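Local coordinates for protein 3-oxosteroid 1-dehydrogenase (Sterolibacterium denitrificans, PDB 7P18) that probably catalyses the FAD-dependent 1,2-dehydrogenation of 3-oxosteroids, turning them into 3-oxo-Delta(1)-steroids, at residues A[13-25]-A[213-227]. Sequence-based numbering, arbitrary orientation.
Sequences VGSGAGAMLAAAR and AAGLRHALLERKVPL. With FAD (flavin-adenine dinucleotide), chain C.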
loop_
_atom_site.group_PDB
_atom_site.type_symbol
_atom_site.label_atom_id
_atom_site.label_comp_id
_atom_site.label_asym_id
_atom_site.label_seq_id
_atom_site.Cartn_x
_atom_site.Cartn_y
_atom_site.Cartn_z
ATOM N N VAL A 13 8.054 -18.105 2.685
ATOM C CA VAL A 13 7.391 -18.055 1.349
ATOM C C VAL A 13 6.998 -16.619 1.020
ATOM O O VAL A 13 6.138 -16.042 1.717
ATOM C CB VAL A 13 6.199 -19.003 1.311
ATOM C CG1 VAL A 13 5.543 -18.997 -0.065
ATOM C CG2 VAL A 13 6.619 -20.399 1.737
ATOM N N GLY A 14 7.611 -16.081 -0.043
ATOM C CA GLY A 14 7.382 -14.719 -0.529
ATOM C C GLY A 14 8.596 -13.870 -0.243
ATOM O O GLY A 14 9.317 -14.190 0.683
ATOM N N SER A 15 8.833 -12.807 -1.009
ATOM C CA SER A 15 9.909 -11.828 -0.740
ATOM C C SER A 15 9.345 -10.414 -0.674
ATOM O O SER A 15 10.077 -9.498 -1.022
ATOM C CB SER A 15 11.072 -11.928 -1.719
ATOM O OG SER A 15 10.632 -11.604 -3.023
ATOM N N GLY A 16 8.142 -10.212 -0.109
ATOM C CA GLY A 16 7.740 -8.860 0.300
ATOM C C GLY A 16 8.547 -8.407 1.509
ATOM O O GLY A 16 9.399 -9.155 1.972
ATOM N N ALA A 17 8.281 -7.226 2.012
ATOM C CA ALA A 17 9.056 -6.631 3.123
ATOM C C ALA A 17 8.868 -7.498 4.383
ATOM O O ALA A 17 9.868 -7.755 5.102
ATOM C CB ALA A 17 8.608 -5.214 3.324
ATOM N N GLY A 18 7.640 -7.904 4.682
ATOM C CA GLY A 18 7.353 -8.740 5.876
ATOM C C GLY A 18 8.197 -10.008 5.849
ATOM O O GLY A 18 8.875 -10.347 6.851
ATOM N N ALA A 19 8.214 -10.685 4.704
ATOM C CA ALA A 19 8.957 -11.952 4.511
ATOM C C ALA A 19 10.454 -11.724 4.697
ATOM O O ALA A 19 11.068 -12.521 5.422
ATOM C CB ALA A 19 8.630 -12.545 3.151
ATOM N N MET A 20 11.032 -10.699 4.073
ATOM C CA MET A 20 12.486 -10.480 4.124
ATOM C C MET A 20 12.902 -10.038 5.540
ATOM O O MET A 20 13.987 -10.483 6.024
ATOM C CB MET A 20 12.906 -9.480 3.042
ATOM C CG MET A 20 12.742 -10.054 1.591
ATOM S SD MET A 20 13.706 -9.082 0.349
ATOM C CE MET A 20 12.628 -7.674 0.131
ATOM N N LEU A 21 12.081 -9.205 6.204
ATOM C CA LEU A 21 12.321 -8.780 7.615
ATOM C C LEU A 21 12.333 -10.022 8.512
ATOM O O LEU A 21 13.295 -10.177 9.298
ATOM C CB LEU A 21 11.250 -7.775 8.056
ATOM C CG LEU A 21 11.470 -7.044 9.397
ATOM C CD1 LEU A 21 11.146 -7.943 10.572
ATOM C CD2 LEU A 21 12.874 -6.520 9.526
ATOM N N ALA A 22 11.329 -10.888 8.397
ATOM C CA ALA A 22 11.228 -12.117 9.207
ATOM C C ALA A 22 12.494 -12.952 8.975
ATOM O O ALA A 22 13.053 -13.487 9.961
ATOM C CB ALA A 22 9.961 -12.873 8.912
ATOM N N ALA A 23 12.942 -13.053 7.725
ATOM C CA ALA A 23 14.138 -13.834 7.337
ATOM C C ALA A 23 15.385 -13.267 8.033
ATOM O O ALA A 23 16.173 -14.068 8.624
ATOM C CB ALA A 23 14.284 -13.839 5.824
ATOM N N ALA A 24 15.590 -11.968 7.992
ATOM C CA ALA A 24 16.775 -11.320 8.588
ATOM C C ALA A 24 16.731 -11.530 10.107
ATOM O O ALA A 24 17.790 -11.826 10.729
ATOM C CB ALA A 24 16.806 -9.858 8.241
ATOM N N ARG A 25 15.549 -11.387 10.690
ATOM C CA ARG A 25 15.390 -11.465 12.161
ATOM C C ARG A 25 15.650 -12.907 12.597
ATOM O O ARG A 25 16.354 -13.087 13.604
ATOM C CB ARG A 25 14.026 -10.954 12.618
ATOM C CG ARG A 25 13.805 -11.090 14.118
ATOM C CD ARG A 25 14.731 -10.188 14.905
ATOM N NE ARG A 25 14.425 -10.256 16.331
ATOM C CZ ARG A 25 15.058 -9.581 17.282
ATOM N NH1 ARG A 25 16.041 -8.731 16.999
ATOM N NH2 ARG A 25 14.676 -9.753 18.532
ATOM N N ALA A 213 12.568 -2.351 0.036
ATOM C CA ALA A 213 12.854 -3.663 -0.573
ATOM C C ALA A 213 14.349 -3.809 -0.868
ATOM O O ALA A 213 14.916 -4.883 -0.571
ATOM C CB ALA A 213 11.998 -3.868 -1.801
ATOM N N ALA A 214 14.995 -2.784 -1.398
ATOM C CA ALA A 214 16.465 -2.797 -1.635
ATOM C C ALA A 214 17.201 -3.001 -0.312
ATOM O O ALA A 214 18.103 -3.878 -0.227
ATOM C CB ALA A 214 16.877 -1.480 -2.251
ATOM N N GLY A 215 16.837 -2.194 0.697
ATOM C CA GLY A 215 17.493 -2.267 2.029
ATOM C C GLY A 215 17.333 -3.631 2.668
ATOM O O GLY A 215 18.304 -4.137 3.226
ATOM N N LEU A 216 16.144 -4.250 2.582
ATOM C CA LEU A 216 15.919 -5.582 3.201
ATOM C C LEU A 216 16.679 -6.634 2.384
ATOM O O LEU A 216 17.259 -7.578 2.983
ATOM C CB LEU A 216 14.422 -5.872 3.293
ATOM C CG LEU A 216 13.663 -5.004 4.309
ATOM C CD1 LEU A 216 12.153 -5.154 4.123
ATOM C CD2 LEU A 216 14.058 -5.400 5.731
ATOM N N ARG A 217 16.737 -6.471 1.062
ATOM C CA ARG A 217 17.511 -7.432 0.232
ATOM C C ARG A 217 18.978 -7.374 0.664
ATOM O O ARG A 217 19.588 -8.421 0.821
ATOM C CB ARG A 217 17.355 -7.164 -1.262
ATOM C CG ARG A 217 18.110 -8.181 -2.107
ATOM C CD ARG A 217 17.426 -9.512 -2.087
ATOM N NE ARG A 217 18.137 -10.607 -2.736
ATOM C CZ ARG A 217 19.082 -11.360 -2.174
ATOM N NH1 ARG A 217 19.511 -11.124 -0.945
ATOM N NH2 ARG A 217 19.637 -12.332 -2.874
ATOM N N HIS A 218 19.502 -6.180 0.854
ATOM C CA HIS A 218 20.901 -5.934 1.275
ATOM C C HIS A 218 21.170 -6.608 2.626
ATOM O O HIS A 218 22.180 -7.282 2.754
ATOM C CB HIS A 218 21.185 -4.442 1.310
ATOM C CG HIS A 218 22.585 -4.145 1.728
ATOM N ND1 HIS A 218 23.675 -4.336 0.874
ATOM C CD2 HIS A 218 23.091 -3.699 2.899
ATOM C CE1 HIS A 218 24.790 -4.013 1.515
ATOM N NE2 HIS A 218 24.453 -3.636 2.760
ATOM N N ALA A 219 20.255 -6.483 3.589
ATOM C CA ALA A 219 20.334 -7.160 4.898
ATOM C C ALA A 219 20.458 -8.677 4.724
ATOM O O ALA A 219 21.269 -9.298 5.431
ATOM C CB ALA A 219 19.128 -6.817 5.758
ATOM N N LEU A 220 19.707 -9.273 3.805
ATOM C CA LEU A 220 19.770 -10.727 3.553
ATOM C C LEU A 220 21.138 -11.051 2.913
ATOM O O LEU A 220 21.735 -12.099 3.258
ATOM C CB LEU A 220 18.596 -11.154 2.681
ATOM C CG LEU A 220 17.208 -11.000 3.311
ATOM C CD1 LEU A 220 16.147 -11.613 2.402
ATOM C CD2 LEU A 220 17.158 -11.622 4.711
ATOM N N LEU A 221 21.641 -10.170 2.051
ATOM C CA LEU A 221 22.936 -10.393 1.352
ATOM C C LEU A 221 24.058 -10.425 2.383
ATOM O O LEU A 221 24.826 -11.363 2.360
ATOM C CB LEU A 221 23.183 -9.277 0.346
ATOM C CG LEU A 221 22.611 -9.492 -1.041
ATOM C CD1 LEU A 221 22.842 -8.253 -1.883
ATOM C CD2 LEU A 221 23.226 -10.723 -1.698
ATOM N N GLU A 222 24.110 -9.437 3.272
ATOM C CA GLU A 222 25.109 -9.352 4.371
ATOM C C GLU A 222 25.071 -10.606 5.234
ATOM O O GLU A 222 26.136 -11.013 5.690
ATOM C CB GLU A 222 24.861 -8.118 5.225
ATOM C CG GLU A 222 25.154 -6.866 4.443
ATOM C CD GLU A 222 25.566 -5.688 5.295
ATOM O OE1 GLU A 222 24.943 -5.475 6.353
ATOM O OE2 GLU A 222 26.532 -5.006 4.894
ATOM N N ARG A 223 23.896 -11.191 5.461
ATOM C CA ARG A 223 23.733 -12.388 6.319
ATOM C C ARG A 223 23.874 -13.662 5.479
ATOM O O ARG A 223 23.799 -14.738 6.060
ATOM C CB ARG A 223 22.369 -12.350 7.024
ATOM C CG ARG A 223 22.221 -11.153 7.955
ATOM C CD ARG A 223 20.782 -10.785 8.255
ATOM N NE ARG A 223 20.706 -9.826 9.345
ATOM C CZ ARG A 223 21.056 -8.554 9.247
ATOM N NH1 ARG A 223 21.473 -8.046 8.098
ATOM N NH2 ARG A 223 20.973 -7.775 10.309
ATOM N N LYS A 224 24.001 -13.536 4.150
ATOM C CA LYS A 224 24.108 -14.678 3.209
ATOM C C LYS A 224 22.887 -15.575 3.332
ATOM O O LYS A 224 23.030 -16.798 3.251
ATOM C CB LYS A 224 25.381 -15.482 3.490
ATOM C CG LYS A 224 26.672 -14.676 3.425
ATOM C CD LYS A 224 27.891 -15.522 3.761
ATOM C CE LYS A 224 29.146 -14.701 3.973
ATOM N NZ LYS A 224 29.775 -14.322 2.685
ATOM N N VAL A 225 21.704 -14.991 3.489
ATOM C CA VAL A 225 20.452 -15.773 3.537
ATOM C C VAL A 225 20.052 -16.014 2.096
ATOM O O VAL A 225 19.897 -15.039 1.352
ATOM C CB VAL A 225 19.350 -15.022 4.304
ATOM C CG1 VAL A 225 18.004 -15.688 4.133
ATOM C CG2 VAL A 225 19.709 -14.864 5.771
ATOM N N PRO A 226 19.906 -17.288 1.660
ATOM C CA PRO A 226 19.546 -17.562 0.272
ATOM C C PRO A 226 18.120 -17.099 -0.028
ATOM O O PRO A 226 17.233 -17.257 0.814
ATOM C CB PRO A 226 19.706 -19.082 0.133
ATOM C CG PRO A 226 19.581 -19.606 1.567
ATOM C CD PRO A 226 20.165 -18.511 2.423
ATOM N N LEU A 227 17.940 -16.568 -1.231
ATOM C CA LEU A 227 16.630 -16.190 -1.784
ATOM C C LEU A 227 16.490 -16.823 -3.174
ATOM O O LEU A 227 17.193 -16.393 -4.069
ATOM C CB LEU A 227 16.572 -14.671 -1.858
ATOM C CG LEU A 227 15.167 -14.088 -2.047
ATOM C CD1 LEU A 227 15.111 -12.638 -1.614
ATOM C CD2 LEU A 227 14.692 -14.205 -3.484
HETATM P PA FAD C . 3.930 -8.459 -1.259
HETATM O O1A FAD C . 4.723 -7.250 -0.912
HETATM O O2A FAD C . 3.171 -8.312 -2.551
HETATM O O5B FAD C . 4.939 -9.678 -1.332
HETATM C C5B FAD C . 4.417 -11.000 -1.632
HETATM C C4B FAD C . 5.436 -11.726 -2.455
HETATM O O4B FAD C . 5.101 -13.140 -2.475
HETATM C C3B FAD C . 5.543 -11.287 -3.931
HETATM O O3B FAD C . 6.894 -11.025 -4.293
HETATM C C2B FAD C . 4.943 -12.468 -4.698
HETATM O O2B FAD C . 5.406 -12.552 -6.039
HETATM C C1B FAD C . 5.278 -13.640 -3.775
HETATM N N9A FAD C . 4.448 -14.830 -3.967
HETATM C C8A FAD C . 3.133 -14.914 -4.329
HETATM N N7A FAD C . 2.731 -16.169 -4.509
HETATM C C5A FAD C . 3.845 -16.939 -4.199
HETATM C C6A FAD C . 4.069 -18.333 -4.183
HETATM N N6A FAD C . 3.167 -19.246 -4.562
HETATM N N1A FAD C . 5.300 -18.757 -3.827
HETATM C C2A FAD C . 6.217 -17.845 -3.492
HETATM N N3A FAD C . 6.147 -16.511 -3.541
HETATM C C4A FAD C . 4.905 -16.123 -3.879
HETATM N N1 FAD C . 1.053 -0.068 2.370
HETATM C C2 FAD C . 1.606 0.556 3.436
HETATM O O2 FAD C . 1.411 0.138 4.592
HETATM N N3 FAD C . 2.403 1.619 3.290
HETATM C C4 FAD C . 2.493 2.315 2.102
HETATM O O4 FAD C . 3.325 3.213 2.013
HETATM C C4X FAD C . 1.905 1.725 0.951
HETATM N N5 FAD C . 2.002 2.338 -0.216
HETATM C C5X FAD C . 1.486 1.696 -1.318
HETATM C C6 FAD C . 1.658 2.282 -2.593
HETATM C C7 FAD C . 1.282 1.619 -3.754
HETATM C C7M FAD C . 1.505 2.252 -5.112
HETATM C C8 FAD C . 0.770 0.314 -3.657
HETATM C C8M FAD C . 0.376 -0.449 -4.910
HETATM C C9 FAD C . 0.519 -0.235 -2.414
HETATM C C9A FAD C . 0.915 0.407 -1.225
HETATM N N10 FAD C . 0.692 -0.135 0.050
HETATM C C10 FAD C . 1.206 0.489 1.180
HETATM C "C1'" FAD C . 0.156 -1.492 0.205
HETATM C "C2'" FAD C . 1.320 -2.494 0.372
HETATM O "O2'" FAD C . 2.282 -2.398 -0.677
HETATM C "C3'" FAD C . 0.842 -3.951 0.488
HETATM O "O3'" FAD C . -0.351 -4.057 1.268
HETATM C "C4'" FAD C . 1.944 -4.836 1.032
HETATM O "O4'" FAD C . 3.094 -4.650 0.220
HETATM C "C5'" FAD C . 1.583 -6.305 1.095
HETATM O "O5'" FAD C . 2.773 -6.990 1.530
HETATM P P FAD C . 2.848 -8.576 1.470
HETATM O O1P FAD C . 4.204 -8.854 1.961
HETATM O O2P FAD C . 1.663 -9.226 2.028
HETATM O O3P FAD C . 2.843 -8.881 -0.139
#
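Met20 turns CG anti to its carbonyl carbon and bends at chi3 (-79°), which lays CE 3.7 Å from Ala213 O; the whole side chain is a knob in the hole formed by Ala213, Leu216, Arg217 and Leu220. Its CG meets Leu220 CD1 at 3.8 Å, the two side chains crossing at about a right angle. The other Leu220 branch, CD2, rests 3.6 Å from Met20 O and packs on Ala23 and Ala24, while Leu216 CD1 lies 3.6 Å from Ala17 CB. The axes of helices 17-25 and 213-222 come within 9.3 Å of each other, at 27°.

At the far end, Arg223 extends past Ala24, and its NH1 bonds back to Ala219 O (3.0 Å, 161°), reaching the carbonyl from the face opposite Arg223 N. NE forms a salt bridge with Asp28 and NH2 bonds to Asn104 O; a leucine here would probably leave the Asp28 carboxylate without its mate and break the tie to Asn104.

Helix 17-28 follows the glycine-rich turn of a Rossmann-type fold, where Gly14 and Gly16 pass close to FAD. Ala23 and Val225 meet strand 33-36, and Leu21 faces helices 84-104 and 543-559.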